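Uncharacterized protein (Acinetobacter baumannii, PDB 4PAR) is a 5-hydroxymethylcytosine-dependent restriction endonuclease that probably reads the modified base with an SRA-like domain and cuts DNA with a Vsr-like nuclease domain. Local coordinates at residues T176-G181 / V311-P316; I183-N188 / W304-S309; N188-T193 / M284-G289; L222-R227 / R269-R274. The protein carries 3 engineered substitutions. All coordinates share one frame; numbering follows the deposited sequence.

Contact 1: residues T176-G181 / V311-P316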
# COMPACT_ATOMS: atom_id res chain seq x y z
N THR F 176 14.23 13.00 30.68
CA THR F 176 15.04 14.17 30.40
C THR F 176 14.26 15.47 30.58
O THR F 176 14.81 16.48 31.01
CB THR F 176 15.61 14.12 28.98
OG1 THR F 176 14.53 14.20 28.04
CG2 THR F 176 16.36 12.81 28.77
N TYR F 177 12.97 15.44 30.24
CA TYR F 177 12.12 16.61 30.39
C TYR F 177 11.68 16.78 31.84
O TYR F 177 11.42 17.90 32.29
CB TYR F 177 10.90 16.52 29.47
CG TYR F 177 11.25 16.67 28.00
CD1 TYR F 177 11.67 17.89 27.49
CD2 TYR F 177 11.17 15.59 27.14
CE1 TYR F 177 11.99 18.03 26.15
CE2 TYR F 177 11.49 15.72 25.80
CZ TYR F 177 11.90 16.94 25.31
OH TYR F 177 12.22 17.08 23.98
N ILE F 178 11.58 15.67 32.57
CA ILE F 178 11.36 15.75 34.00
C ILE F 178 12.56 16.42 34.66
O ILE F 178 12.41 17.29 35.51
CB ILE F 178 11.13 14.35 34.62
CG1 ILE F 178 9.82 13.74 34.09
CG2 ILE F 178 11.08 14.44 36.14
CD1 ILE F 178 9.63 12.29 34.47
N ASP F 179 13.76 16.02 34.23
CA ASP F 179 15.01 16.61 34.72
C ASP F 179 15.14 18.08 34.35
O ASP F 179 15.66 18.88 35.13
CB ASP F 179 16.21 15.84 34.16
CG ASP F 179 16.27 14.41 34.67
OD1 ASP F 179 15.34 13.99 35.39
OD2 ASP F 179 17.26 13.72 34.34
N LEU F 180 14.70 18.43 33.15
CA LEU F 180 14.77 19.81 32.68
C LEU F 180 13.83 20.67 33.52
O LEU F 180 14.16 21.81 33.88
CB LEU F 180 14.41 19.90 31.20
CG LEU F 180 14.58 21.27 30.52
CD1 LEU F 180 16.02 21.76 30.66
CD2 LEU F 180 14.18 21.20 29.05
N GLY F 181 12.68 20.11 33.85
CA GLY F 181 11.71 20.79 34.68
C GLY F 181 10.54 21.35 33.91
O GLY F 181 9.49 21.62 34.48
N VAL F 311 5.07 24.38 30.29
CA VAL F 311 4.46 23.69 31.43
C VAL F 311 5.48 22.91 32.25
O VAL F 311 6.29 22.17 31.71
CB VAL F 311 3.33 22.73 30.98
CG1 VAL F 311 2.10 23.52 30.55
CG2 VAL F 311 3.80 21.82 29.87
N GLN F 312 5.44 23.09 33.57
CA GLN F 312 6.36 22.40 34.45
C GLN F 312 6.04 20.90 34.51
O GLN F 312 4.89 20.50 34.35
CB GLN F 312 6.33 23.02 35.86
CG GLN F 312 4.93 23.23 36.42
CD GLN F 312 4.94 23.96 37.76
OE1 GLN F 312 5.99 24.40 38.23
NE2 GLN F 312 3.77 24.09 38.38
N THR F 313 7.07 20.08 34.72
CA THR F 313 6.88 18.63 34.79
C THR F 313 6.95 18.12 36.22
O THR F 313 7.24 18.88 37.15
CB THR F 313 7.94 17.90 33.95
OG1 THR F 313 9.24 18.12 34.51
CG2 THR F 313 7.93 18.42 32.52
N TYR F 314 6.70 16.82 36.41
CA TYR F 314 6.68 16.24 37.75
C TYR F 314 7.13 14.78 37.76
O TYR F 314 6.83 14.02 36.84
CB TYR F 314 5.27 16.34 38.35
CG TYR F 314 4.73 17.76 38.47
CD1 TYR F 314 5.10 18.57 39.54
CD2 TYR F 314 3.87 18.28 37.51
CE1 TYR F 314 4.61 19.86 39.65
CE2 TYR F 314 3.38 19.57 37.62
CZ TYR F 314 3.75 20.36 38.69
OH TYR F 314 3.26 21.64 38.79
N SER F 315 7.84 14.39 38.81
CA SER F 315 8.30 13.01 38.97
C SER F 315 7.12 12.06 39.20
O SER F 315 6.06 12.49 39.65
CB SER F 315 9.29 12.92 40.14
OG SER F 315 10.42 13.74 39.92
N PRO F 316 7.30 10.76 38.87
CA PRO F 316 6.28 9.73 39.10
C PRO F 316 5.72 9.74 40.52
O PRO F 316 6.46 10.00 41.48
CB PRO F 316 7.03 8.43 38.81
CG PRO F 316 8.03 8.82 37.78
CD PRO F 316 8.46 10.22 38.14

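Contact 2: residues I183-N188 / W304-S309. Engineered in segment 304-309: S309 (natural residue Cys).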
# COMPACT_ATOMS: atom_id res chain seq x y z
N ILE F 183 8.39 21.82 29.77
CA ILE F 183 8.14 21.49 28.38
C ILE F 183 7.66 22.75 27.66
O ILE F 183 6.63 23.33 28.02
CB ILE F 183 7.10 20.37 28.23
CG1 ILE F 183 7.67 19.06 28.79
CG2 ILE F 183 6.69 20.21 26.78
CD1 ILE F 183 6.72 17.89 28.67
N SER F 184 8.43 23.16 26.65
CA SER F 184 8.20 24.43 25.97
C SER F 184 7.98 24.25 24.47
O SER F 184 8.30 23.22 23.89
CB SER F 184 9.39 25.36 26.21
OG SER F 184 9.30 26.52 25.40
N LEU F 185 7.41 25.28 23.85
CA LEU F 185 7.19 25.28 22.41
C LEU F 185 8.49 25.56 21.69
O LEU F 185 8.70 25.11 20.56
CB LEU F 185 6.13 26.31 22.03
CG LEU F 185 4.72 26.00 22.53
CD1 LEU F 185 3.74 27.06 22.08
CD2 LEU F 185 4.29 24.63 22.03
N ALA F 186 9.36 26.33 22.33
CA ALA F 186 10.67 26.63 21.77
C ALA F 186 11.52 25.36 21.68
O ALA F 186 12.33 25.20 20.78
CB ALA F 186 11.37 27.68 22.60
N ASP F 187 11.30 24.45 22.62
CA ASP F 187 12.02 23.18 22.66
C ASP F 187 11.52 22.22 21.59
O ASP F 187 12.18 21.24 21.28
CB ASP F 187 11.90 22.52 24.03
CG ASP F 187 12.57 23.33 25.12
OD1 ASP F 187 12.57 24.57 25.02
OD2 ASP F 187 13.10 22.72 26.08
N ASN F 188 10.33 22.52 21.05
CA ASN F 188 9.73 21.70 19.99
C ASN F 188 9.59 20.25 20.44
O ASN F 188 10.21 19.35 19.88
CB ASN F 188 10.57 21.80 18.71
CG ASN F 188 9.83 21.28 17.49
OD1 ASN F 188 9.00 21.97 16.92
ND2 ASN F 188 10.16 20.06 17.08
N TRP F 304 -10.85 27.01 23.36
CA TRP F 304 -9.72 27.01 24.28
C TRP F 304 -8.66 27.99 23.79
O TRP F 304 -8.11 27.82 22.70
CB TRP F 304 -9.13 25.59 24.40
CG TRP F 304 -10.15 24.53 24.72
CD1 TRP F 304 -10.99 23.90 23.83
CD2 TRP F 304 -10.45 23.99 26.01
NE1 TRP F 304 -11.78 23.00 24.49
CE2 TRP F 304 -11.48 23.03 25.83
CE3 TRP F 304 -9.96 24.21 27.30
CZ2 TRP F 304 -12.01 22.30 26.89
CZ3 TRP F 304 -10.49 23.48 28.35
CH2 TRP F 304 -11.50 22.54 28.14
N LYS F 305 -8.39 29.02 24.58
CA LYS F 305 -7.38 30.01 24.25
C LYS F 305 -6.06 29.62 24.91
O LYS F 305 -6.07 29.07 26.02
CB LYS F 305 -7.82 31.41 24.71
CG LYS F 305 -6.83 32.53 24.43
CD LYS F 305 -7.30 33.85 25.01
CE LYS F 305 -6.27 34.95 24.83
NZ LYS F 305 -5.01 34.65 25.57
N ARG F 306 -4.94 29.89 24.25
CA ARG F 306 -3.65 29.46 24.79
C ARG F 306 -3.03 30.55 25.67
O ARG F 306 -2.60 31.60 25.19
CB ARG F 306 -2.68 29.11 23.66
CG ARG F 306 -1.32 28.62 24.15
CD ARG F 306 -0.40 28.30 22.99
NE ARG F 306 0.09 29.50 22.33
CZ ARG F 306 0.78 29.49 21.19
NH1 ARG F 306 1.03 28.34 20.58
NH2 ARG F 306 1.19 30.63 20.65
N VAL F 307 -3.01 30.29 26.98
CA VAL F 307 -2.45 31.23 27.93
C VAL F 307 -0.99 30.98 28.32
O VAL F 307 -0.35 31.85 28.90
CB VAL F 307 -3.29 31.26 29.22
CG1 VAL F 307 -4.68 31.81 28.93
CG2 VAL F 307 -3.37 29.87 29.83
N LYS F 308 -0.46 29.80 27.99
CA LYS F 308 0.93 29.53 28.37
C LYS F 308 1.67 28.70 27.32
O LYS F 308 1.11 27.79 26.72
CB LYS F 308 1.00 28.83 29.73
CG LYS F 308 0.92 29.78 30.94
CD LYS F 308 1.04 29.06 32.28
CE LYS F 308 2.47 28.58 32.56
NZ LYS F 308 3.44 29.68 32.80
N SER F 309 2.94 29.05 27.10
CA SER F 309 3.78 28.32 26.16
C SER F 309 4.71 27.31 26.83
O SER F 309 5.47 26.61 26.15
CB SER F 309 4.60 29.31 25.33
OG SER F 309 3.75 30.17 24.59

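Contact 3: residues N188-T193 / M284-G289. With nucleotides of chain C.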
# COMPACT_ATOMS: atom_id res chain seq x y z
N ASN F 188 10.33 22.52 21.05
CA ASN F 188 9.73 21.70 19.99
C ASN F 188 9.59 20.25 20.44
O ASN F 188 10.21 19.35 19.88
CB ASN F 188 10.57 21.80 18.71
CG ASN F 188 9.83 21.28 17.49
OD1 ASN F 188 9.00 21.97 16.92
ND2 ASN F 188 10.16 20.06 17.08
N VAL F 189 8.76 20.04 21.46
CA VAL F 189 8.68 18.74 22.11
C VAL F 189 7.62 17.83 21.51
O VAL F 189 6.42 18.12 21.56
CB VAL F 189 8.40 18.89 23.61
CG1 VAL F 189 8.26 17.53 24.26
CG2 VAL F 189 9.51 19.70 24.26
N VAL F 190 8.07 16.71 20.95
CA VAL F 190 7.18 15.70 20.39
C VAL F 190 7.53 14.35 20.99
O VAL F 190 8.68 13.93 20.93
CB VAL F 190 7.29 15.62 18.86
CG1 VAL F 190 6.29 14.62 18.31
CG2 VAL F 190 7.08 17.00 18.22
N LEU F 191 6.53 13.66 21.55
CA LEU F 191 6.77 12.37 22.19
C LEU F 191 6.09 11.24 21.43
O LEU F 191 5.09 11.47 20.75
CB LEU F 191 6.30 12.41 23.64
CG LEU F 191 7.06 13.40 24.51
CD1 LEU F 191 6.59 13.32 25.95
CD2 LEU F 191 8.56 13.15 24.42
N LYS F 192 6.63 10.03 21.56
CA LYS F 192 6.27 8.95 20.64
C LYS F 192 4.92 8.31 20.97
O LYS F 192 4.35 7.62 20.13
CB LYS F 192 7.37 7.88 20.62
CG LYS F 192 7.50 7.10 21.91
CD LYS F 192 8.58 6.02 21.84
CE LYS F 192 8.67 5.26 23.16
NZ LYS F 192 9.73 4.21 23.15
N THR F 193 4.41 8.54 22.18
CA THR F 193 3.11 7.99 22.56
C THR F 193 2.47 8.68 23.77
O THR F 193 3.09 9.54 24.40
CB THR F 193 3.22 6.48 22.88
OG1 THR F 193 2.05 6.05 23.58
CG2 THR F 193 4.44 6.22 23.75
N MET F 284 2.46 10.26 16.75
CA MET F 284 3.27 10.93 17.77
C MET F 284 2.47 12.08 18.40
O MET F 284 1.42 12.47 17.90
CB MET F 284 4.58 11.47 17.18
CG MET F 284 5.53 10.39 16.69
SD MET F 284 7.19 11.03 16.41
CE MET F 284 7.73 11.31 18.10
N TYR F 285 2.98 12.62 19.51
CA TYR F 285 2.21 13.60 20.26
C TYR F 285 3.02 14.87 20.55
O TYR F 285 4.02 14.85 21.28
CB TYR F 285 1.68 12.95 21.55
CG TYR F 285 0.69 11.85 21.22
CD1 TYR F 285 1.13 10.57 20.92
CD2 TYR F 285 -0.66 12.12 21.12
CE1 TYR F 285 0.25 9.58 20.57
CE2 TYR F 285 -1.56 11.12 20.77
CZ TYR F 285 -1.10 9.85 20.49
OH TYR F 285 -1.98 8.85 20.15
N ARG F 286 2.57 15.97 19.95
CA ARG F 286 3.29 17.24 19.97
C ARG F 286 2.65 18.24 20.93
O ARG F 286 1.45 18.48 20.89
CB ARG F 286 3.34 17.85 18.57
CG ARG F 286 3.67 19.34 18.56
CD ARG F 286 3.73 19.91 17.14
NE ARG F 286 4.93 19.46 16.44
CZ ARG F 286 6.13 20.01 16.58
NH1 ARG F 286 6.29 21.03 17.41
NH2 ARG F 286 7.16 19.53 15.91
N PHE F 287 3.48 18.82 21.79
CA PHE F 287 2.98 19.78 22.76
C PHE F 287 2.54 21.05 22.05
O PHE F 287 3.35 21.70 21.40
CB PHE F 287 4.07 20.07 23.79
CG PHE F 287 3.74 21.16 24.75
CD1 PHE F 287 2.71 21.00 25.67
CD2 PHE F 287 4.47 22.33 24.77
CE1 PHE F 287 2.41 22.01 26.56
CE2 PHE F 287 4.18 23.33 25.66
CZ PHE F 287 3.16 23.17 26.56
N MET F 288 1.26 21.39 22.16
CA MET F 288 0.76 22.63 21.57
C MET F 288 0.74 23.81 22.54
O MET F 288 0.70 24.96 22.11
CB MET F 288 -0.64 22.41 21.01
CG MET F 288 -0.67 21.54 19.76
SD MET F 288 0.52 22.10 18.53
CE MET F 288 0.22 20.95 17.20
N GLY F 289 0.75 23.53 23.84
CA GLY F 289 0.71 24.61 24.82
C GLY F 289 -0.12 24.29 26.05
O GLY F 289 -0.61 23.16 26.22
P DA C 7 -0.91 5.53 20.62
OP1 DA C 7 0.01 6.29 21.50
OP2 DA C 7 -1.27 6.08 19.29
O5' DA C 7 -0.33 4.06 20.41
C5' DA C 7 0.14 3.33 21.53
C4' DA C 7 0.50 1.91 21.13
O4' DA C 7 -0.68 1.20 20.71
C3' DA C 7 1.51 1.79 19.99
O3' DA C 7 2.55 0.90 20.39
C2' DA C 7 0.69 1.22 18.83
C1' DA C 7 -0.39 0.44 19.56
N9 DA C 7 -1.63 0.28 18.80
C8 DA C 7 -2.43 1.27 18.32
N7 DA C 7 -3.50 0.84 17.69
C5 DA C 7 -3.39 -0.54 17.77
C6 DA C 7 -4.22 -1.57 17.29
N6 DA C 7 -5.35 -1.36 16.61
N1 DA C 7 -3.83 -2.85 17.53
C2 DA C 7 -2.70 -3.05 18.21
N3 DA C 7 -1.84 -2.16 18.71
C4 DA C 7 -2.25 -0.91 18.45

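Contact 4: residues L222-R227 / R269-R274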
# COMPACT_ATOMS: atom_id res chain seq x y z
N LEU F 222 -6.13 19.41 32.71
CA LEU F 222 -6.31 18.11 32.08
C LEU F 222 -5.28 17.86 30.97
O LEU F 222 -5.05 18.73 30.13
CB LEU F 222 -7.73 17.99 31.51
CG LEU F 222 -8.08 16.66 30.84
CD1 LEU F 222 -8.34 15.58 31.89
CD2 LEU F 222 -9.27 16.80 29.90
N ILE F 223 -4.67 16.69 30.98
CA ILE F 223 -3.76 16.30 29.91
C ILE F 223 -4.60 15.84 28.73
O ILE F 223 -5.35 14.88 28.83
CB ILE F 223 -2.81 15.16 30.32
CG1 ILE F 223 -2.29 15.37 31.75
CG2 ILE F 223 -1.67 15.04 29.33
CD1 ILE F 223 -1.23 16.42 31.86
N TRP F 224 -4.46 16.51 27.59
CA TRP F 224 -5.34 16.21 26.47
C TRP F 224 -4.57 15.75 25.23
O TRP F 224 -3.55 16.33 24.88
CB TRP F 224 -6.19 17.44 26.15
CG TRP F 224 -7.38 17.13 25.32
CD1 TRP F 224 -8.01 15.93 25.19
CD2 TRP F 224 -8.10 18.05 24.49
NE1 TRP F 224 -9.08 16.04 24.33
CE2 TRP F 224 -9.15 17.33 23.89
CE3 TRP F 224 -7.95 19.41 24.19
CZ2 TRP F 224 -10.05 17.93 23.01
CZ3 TRP F 224 -8.84 19.99 23.31
CH2 TRP F 224 -9.88 19.26 22.73
N PHE F 225 -5.09 14.71 24.57
CA PHE F 225 -4.46 14.19 23.36
C PHE F 225 -5.42 14.20 22.18
O PHE F 225 -5.73 13.15 21.62
CB PHE F 225 -3.98 12.75 23.58
CG PHE F 225 -3.16 12.56 24.81
CD1 PHE F 225 -2.11 13.41 25.10
CD2 PHE F 225 -3.46 11.54 25.70
CE1 PHE F 225 -1.36 13.24 26.25
CE2 PHE F 225 -2.71 11.37 26.85
CZ PHE F 225 -1.66 12.22 27.13
N PRO F 226 -5.88 15.39 21.78
CA PRO F 226 -6.87 15.48 20.71
C PRO F 226 -6.27 15.35 19.31
O PRO F 226 -5.08 15.59 19.11
CB PRO F 226 -7.46 16.87 20.90
CG PRO F 226 -6.31 17.66 21.42
CD PRO F 226 -5.46 16.73 22.23
N ARG F 227 -7.10 14.95 18.36
CA ARG F 227 -6.80 15.16 16.96
C ARG F 227 -7.38 16.52 16.60
O ARG F 227 -8.58 16.74 16.75
CB ARG F 227 -7.38 14.06 16.08
CG ARG F 227 -6.87 12.66 16.38
CD ARG F 227 -7.43 11.68 15.36
NE ARG F 227 -6.99 10.31 15.57
CZ ARG F 227 -7.21 9.33 14.69
NH1 ARG F 227 -7.85 9.58 13.56
NH2 ARG F 227 -6.78 8.10 14.95
N ARG F 269 -6.44 22.99 30.14
CA ARG F 269 -5.95 21.76 29.52
C ARG F 269 -4.57 21.97 28.91
O ARG F 269 -4.36 22.88 28.12
CB ARG F 269 -6.92 21.27 28.45
CG ARG F 269 -8.20 20.65 28.99
CD ARG F 269 -9.06 20.08 27.86
NE ARG F 269 -10.34 19.56 28.35
CZ ARG F 269 -11.28 19.06 27.56
NH1 ARG F 269 -11.10 19.00 26.25
NH2 ARG F 269 -12.41 18.61 28.09
N ILE F 270 -3.62 21.12 29.31
CA ILE F 270 -2.33 21.07 28.65
C ILE F 270 -2.44 20.13 27.45
O ILE F 270 -2.87 18.98 27.58
CB ILE F 270 -1.21 20.62 29.61
CG1 ILE F 270 -0.06 19.95 28.86
CG2 ILE F 270 -1.77 19.68 30.67
CD1 ILE F 270 -0.02 18.43 28.98
N VAL F 271 -2.06 20.62 26.27
CA VAL F 271 -2.38 19.92 25.03
C VAL F 271 -1.19 19.26 24.35
O VAL F 271 -0.13 19.87 24.20
CB VAL F 271 -3.05 20.88 24.03
CG1 VAL F 271 -3.71 20.09 22.91
CG2 VAL F 271 -4.08 21.73 24.73
N PHE F 272 -1.39 18.01 23.94
CA PHE F 272 -0.48 17.32 23.04
C PHE F 272 -1.26 16.78 21.85
O PHE F 272 -2.07 15.86 22.00
CB PHE F 272 0.25 16.18 23.76
CG PHE F 272 1.43 16.63 24.57
CD1 PHE F 272 1.26 17.28 25.78
CD2 PHE F 272 2.72 16.38 24.12
CE1 PHE F 272 2.35 17.68 26.52
CE2 PHE F 272 3.81 16.77 24.86
CZ PHE F 272 3.63 17.42 26.07
N ALA F 273 -1.01 17.33 20.67
CA ALA F 273 -1.77 16.95 19.49
C ALA F 273 -1.22 15.68 18.86
O ALA F 273 -0.01 15.50 18.77
CB ALA F 273 -1.77 18.08 18.48
N ARG F 274 -2.11 14.80 18.43
CA ARG F 274 -1.69 13.58 17.77
C ARG F 274 -1.32 13.88 16.33
O ARG F 274 -2.16 14.31 15.53
CB ARG F 274 -2.78 12.51 17.82
CG ARG F 274 -2.51 11.31 16.93
CD ARG F 274 -3.58 10.25 17.10
NE ARG F 274 -3.42 9.14 16.16
CZ ARG F 274 -4.06 7.99 16.27
NH1 ARG F 274 -4.89 7.78 17.29
NH2 ARG F 274 -3.88 7.03 15.37

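Contact 1: residues T176-G181 / V311-P316
Two hydrogen bonds tie T313 to the C-terminal end of helix 174-180. The hydroxyl OG1 of T313 donates to Y177 O at 3.1 Å, and the T313 backbone N donates to G181 O at 2.9 Å. Y177 O also keeps its helical bond from G181 N, and the two donors reach it from opposite faces of the carbonyl plane. With chi1 at 65°, OG1 of T313 sits between its own backbone N and carbonyl carbon, the crowded position, and from there it meets the last turn of the helix while CG2 also touches Y177 O.

A weaker polar contact backs these up: the CA-H of Q312 points at G181 O, with CA and O 3.2 Å apart. G181 itself, with phi at 103°, turns the chain out of the helix and swings its carbonyl toward T313.

The apolar part rests on I178. Its CG2 lies 3.9 Å from S315 OG, while CD1 reaches past Y314 O to the ring of P316, 4.4 Å from CD. On the far side of 311-316, the ring of Y314 meets that of Y217 with nearly parallel planes.

Y177 O thus takes the T313 hydroxyl on top of its helical bond, and G181 O, just past the helix, takes T313 N. With hydroxyl and N-H together, T313 joins the end of helix 174-180 to the chain that leaves strand 302-312.

Contact 2: residues I183-N188 / W304-S309
S309 O accepts one hydrogen bond, from L185 N just past strand 182-184, and a weaker CA-H...O contact from S184, the last residue of that strand. L185 N is 3.3 Å from S309 O, lying nearly along the C=O axis but with its N-H bent to 138°. In the weaker contact, S184 CA is 3.5 Å from S309 O. S309 is an engineered residue, Cys in the natural protein, but it is the backbone carbonyl that does this work.

S184 shapes the turn that presents L185 N. With chi1 at 171°, its OG stands anti to the backbone N and accepts from A186 N at 3.1 Å, which makes an ST turn and bends the chain away from the strand.

The side-chain contact is led by L185. Its CD1 comes to 3.4 Å from R306 NH1, meeting the guanidinium obliquely, and the same methyl lies 4.0 Å from S309 OG. The hydroxyl of S309 stands over one face of that guanidinium, toward its rim. R306 runs extended through CD and then bends, chi3 73° setting NE off the line of the chain; Y291 and L243 pack on it as well, and F287 lies against L185.

Further along strand 302-312, V307 and K308 both face L290 in a classic beta bulge. One rather bent backbone hydrogen bond, supported by a CA-H contact, joins 183-188 to 304-309 where the antiparallel pairing of the two strands gives out, and across the two segments it is a leucine methyl that meets the arginine.

Contact 3: residues N188-T193 / M284-G289
N188 and R286 meet with amide and guanidinium planes turned 57° apart. R286 grips end-on: NH1 lies 2.9 Å and NH2 3.2 Å from N188 OD1, and the oxygen sits close to the guanidinium plane. Seen from the amide, both nitrogens approach from one face, NH1 well above the carbonyl plane and NH2 tilted from it. V190 covers a face of the same guanidinium with CG2, 3.4 Å from NH2 and toward the rim, while NE of R286 forms a salt bridge with D111. Held by amide, methyl and carboxylate, the cationic group has little freedom to turn.

V190 turns its other methyl to M284. The side chains cross at about a right angle, with V190 CG1 3.6 Å from M284 CE; the bend at chi3, 72°, brings that methyl back over the neighbouring strand.

Beneath these contacts the short strand 190-191 runs antiparallel to strand 283-295 in the sheet of the SRA-like domain. L191 and Y285 form the hydrogen-bonded pair, V190 and R286 the non-hydrogen-bonded one, and F287 N donates to V189 O in a nearly straight bond.

On the opposite face of this pairing, the Y285 ring turns an edge to L191 O and sets CD1 3.6 Å from T193 CA. Both residues then reach the DNA: Y285 OH donates to OP2 of DA7 of chain C at 3.0 Å, OP2 lying in the ring plane, and T193 OG1 donates to OP1 of the same nucleotide at 2.9 Å. T193 is also the N-cap of helix 194-200, its OG1 weakly bonded to K195 N.

Contact 4: residues L222-R227 / R269-R274
The indole of W224 is sandwiched. P226 CB lies over one face, toward the rim, and R269 NH1 stands over the centre of the opposite face. This is a cation-pi contact, with R269 CZ 4.6 Å from the centroid of the six-membered ring, but the guanidinium is steeply inclined, its plane 68° from the ring, and it presents NH1 rather than its flat side. L222 CD2 takes a face of that guanidinium, 3.3 Å from R269 NE, and E247 makes a salt bridge with NH1. The positive charge is thus met by both a pi face and a carboxylate.

R227 and R274 lie side by side, pointing the same way, with their guanidinium planes 70° apart. R274 turns a face to the R227 group, so two like-charged groups lie close together, though their exact spacing is uncertain. R274 also packs on a DNA phosphate, a neighbour consistent with a positive patch at the DNA.

The F225 ring offers its edge to F272, CD1 lying 3.9 Å from F272 CB. On the same side of the sheet I223 CD1 meets I270 CG2 at 3.5 Å, next to F201.

Between the strands, W224 N donates to I270 O and F272 N to W224 O, both at 2.9 Å. The ladder continues past the regular strand, where R274 N bonds to P226 O, while I270 N to L222 O is weak. Strands 221-224 and 268-276 form the parallel pairing in the otherwise antiparallel, curled sheet of the SRA-like domain.

All four contacts belong to one SRA-like domain and nest along the chain, with contact 1 the outermost loop and contact 4 the innermost. F287 lies at their junction: it packs on V311 of contact 1, on L185 of contact 2 and on F272 of contact 4. Contacts 3 and 4, centres about 9 Å apart, are joined as neighbouring strands by R286 O with A273 N, 2.7 Å, probably a hydrogen bond. Contact 1 continues into contact 2 through V311 O and I183 N, 2.9 Å apart. Contact 3 touches the DNA directly and contact 4 comes within about 4 Å, whereas the nearest atoms of contacts 1 and 2 are about 12 and 15 Å from it.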